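Local coordinates for protein hydrogenase maturation factor (Thermoanaerobacter tengcongensis, PDB 3VTI) that probably catalyses ATP-dependent transfer of a carbamoyl group from carbamoyl phosphate to the C-terminal cysteine of HypE during [NiFe] hydrogenase maturation, at residues I502-D507 / G702-R707. Sequence-based numbering, arbitrary orientation.
Sequences IGIAYD and GSFQNR. With FE (Fe (III) ion), chain G.
At the iron site of the Kae1-like domain, of the actin-type ATPase clan, strand 501-506 and D507 directly after Y506 meet the 3-10 turn G702-Q705 that follows the parallel neighbouring strand 696-700. Y506 O accepts a bent hydrogen bond from S703 N at 3.0 Å, with the donor tilted 32° from the carbonyl plane. Beside it, S703 CB lies 3.6 Å from Y506 CB. F704 reaches back along the strand: CE2 brings the ring edge to I504 O, and CZ sits 4.0 Å from I504 CG2 and 3.9 Å from Y506 CD2. The two aromatic planes are only 11° apart, yet the rings are slid so far that they hardly overlap; I504 CG2 lies over one face of Y506 near its rim. L699 also touches F704, and Y506 OH is hydrogen-bonded to T681 on helix 666-692. With an alanine here in place of F704, the ring beside I504 and Y506 would be gone, which is likely to leave a gap there and I504 CG2 and Y506 CD2 without their aromatic neighbour. D507 CG stands between its own N and carbonyl carbon (chi1 68°), which carries the carboxylate away from the turn and puts OD2 2.1 Å from the iron; H483, H487 and D734 bind the same ion, while OD1 is hydrogen-bonded to H484. G702 N donates to a water that is itself an iron ligand, 2.4 Å from the metal. D507 thus supplies a direct ligand, its carboxylate held at both oxygens by the iron and H484, and the turn a second-shell donor, G702 N, which probably helps to position the metal-bound water.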
loop_
_atom_site.group_PDB
_atom_site.type_symbol
_atom_site.label_atom_id
_atom_site.label_comp_id
_atom_site.label_asym_id
_atom_site.label_seq_id
_atom_site.Cartn_x
_atom_site.Cartn_y
_atom_site.Cartn_z
ATOM N N ILE A 502 4.579 47.578 -21.182
ATOM C CA ILE A 502 3.582 47.194 -20.192
ATOM C C ILE A 502 2.427 46.529 -20.961
ATOM O O ILE A 502 1.706 47.192 -21.712
ATOM C CB ILE A 502 3.095 48.421 -19.362
ATOM C CG1 ILE A 502 4.245 49.003 -18.546
ATOM C CG2 ILE A 502 1.950 48.055 -18.427
ATOM C CD1 ILE A 502 3.963 50.383 -17.982
ATOM N N GLY A 503 2.259 45.221 -20.775
ATOM C CA GLY A 503 1.263 44.458 -21.520
ATOM C C GLY A 503 0.020 44.093 -20.738
ATOM O O GLY A 503 0.077 43.305 -19.799
ATOM N N ILE A 504 -1.118 44.644 -21.149
ATOM C CA ILE A 504 -2.386 44.386 -20.481
ATOM C C ILE A 504 -3.168 43.335 -21.267
ATOM O O ILE A 504 -3.773 43.619 -22.300
ATOM C CB ILE A 504 -3.180 45.706 -20.223
ATOM C CG1 ILE A 504 -2.296 46.697 -19.436
ATOM C CG2 ILE A 504 -4.486 45.431 -19.481
ATOM C CD1 ILE A 504 -2.818 48.124 -19.309
ATOM N N ALA A 505 -3.131 42.111 -20.762
ATOM C CA ALA A 505 -3.735 40.961 -21.420
ATOM C C ALA A 505 -4.996 40.497 -20.691
ATOM O O ALA A 505 -4.925 39.758 -19.703
ATOM C CB ALA A 505 -2.733 39.833 -21.532
ATOM N N TYR A 506 -6.145 40.957 -21.189
ATOM C CA TYR A 506 -7.459 40.618 -20.639
ATOM C C TYR A 506 -8.260 39.759 -21.617
ATOM O O TYR A 506 -8.552 40.179 -22.744
ATOM C CB TYR A 506 -8.276 41.874 -20.326
ATOM C CG TYR A 506 -7.775 42.752 -19.205
ATOM C CD1 TYR A 506 -6.756 42.341 -18.352
ATOM C CD2 TYR A 506 -8.375 43.992 -18.963
ATOM C CE1 TYR A 506 -6.314 43.165 -17.306
ATOM C CE2 TYR A 506 -7.943 44.819 -17.920
ATOM C CZ TYR A 506 -6.920 44.399 -17.104
ATOM O OH TYR A 506 -6.508 45.214 -16.095
ATOM N N ASP A 507 -8.627 38.562 -21.170
ATOM C CA ASP A 507 -9.512 37.679 -21.929
ATOM C C ASP A 507 -10.163 36.644 -21.014
ATOM O O ASP A 507 -10.180 36.811 -19.785
ATOM C CB ASP A 507 -8.782 37.029 -23.120
ATOM C CG ASP A 507 -7.710 36.030 -22.703
ATOM O OD1 ASP A 507 -7.500 35.788 -21.501
ATOM O OD2 ASP A 507 -7.066 35.463 -23.609
ATOM N N GLY A 702 -9.000 38.971 -25.949
ATOM C CA GLY A 702 -10.393 39.058 -26.372
ATOM C C GLY A 702 -11.267 40.093 -25.691
ATOM O O GLY A 702 -12.184 40.617 -26.326
ATOM N N SER A 703 -10.996 40.396 -24.418
ATOM C CA SER A 703 -11.810 41.359 -23.663
ATOM C C SER A 703 -11.858 42.726 -24.338
ATOM O O SER A 703 -12.825 43.480 -24.165
ATOM C CB SER A 703 -11.300 41.531 -22.228
ATOM O OG SER A 703 -11.452 40.338 -21.484
ATOM N N PHE A 704 -10.813 43.040 -25.106
ATOM C CA PHE A 704 -10.735 44.313 -25.791
ATOM C C PHE A 704 -11.557 44.390 -27.079
ATOM O O PHE A 704 -11.501 45.377 -27.812
ATOM C CB PHE A 704 -9.284 44.725 -25.976
ATOM C CG PHE A 704 -8.610 45.108 -24.676
ATOM C CD1 PHE A 704 -9.044 46.216 -23.951
ATOM C CD2 PHE A 704 -7.564 44.354 -24.168
ATOM C CE1 PHE A 704 -8.439 46.558 -22.746
ATOM C CE2 PHE A 704 -6.961 44.695 -22.975
ATOM C CZ PHE A 704 -7.399 45.791 -22.261
ATOM N N GLN A 705 -12.344 43.347 -27.340
ATOM C CA GLN A 705 -13.397 43.407 -28.353
ATOM C C GLN A 705 -14.513 44.313 -27.844
ATOM O O GLN A 705 -15.376 44.740 -28.621
ATOM C CB GLN A 705 -13.943 42.014 -28.654
ATOM C CG GLN A 705 -13.051 41.191 -29.559
ATOM C CD GLN A 705 -13.427 39.722 -29.587
ATOM O OE1 GLN A 705 -13.179 38.991 -28.634
ATOM N NE2 GLN A 705 -14.015 39.282 -30.682
ATOM N N ASN A 706 -14.478 44.590 -26.535
ATOM C CA ASN A 706 -15.414 45.479 -25.863
ATOM C C ASN A 706 -15.036 46.899 -26.223
ATOM O O ASN A 706 -13.963 47.380 -25.828
ATOM C CB ASN A 706 -15.340 45.250 -24.342
ATOM C CG ASN A 706 -16.327 46.107 -23.547
ATOM O OD1 ASN A 706 -16.289 47.340 -23.591
ATOM N ND2 ASN A 706 -17.187 45.454 -22.789
ATOM N N ARG A 707 -15.903 47.574 -26.972
ATOM C CA ARG A 707 -15.580 48.920 -27.476
ATOM C C ARG A 707 -15.339 49.930 -26.374
ATOM O O ARG A 707 -14.415 50.735 -26.460
ATOM C CB ARG A 707 -16.655 49.454 -28.431
ATOM C CG ARG A 707 -16.861 48.601 -29.659
ATOM C CD ARG A 707 -18.129 48.985 -30.363
ATOM N NE ARG A 707 -17.837 49.706 -31.595
ATOM C CZ ARG A 707 -18.043 49.219 -32.814
ATOM N NH1 ARG A 707 -18.554 48.003 -32.987
ATOM N NH2 ARG A 707 -17.740 49.964 -33.863
HETATM FE FE FE G . -6.858 34.630 -25.479
HETATM O O HOH W 1 -8.795 35.959 -26.090
HETATM O O HOH W 2 -8.451 33.090 -25.146
#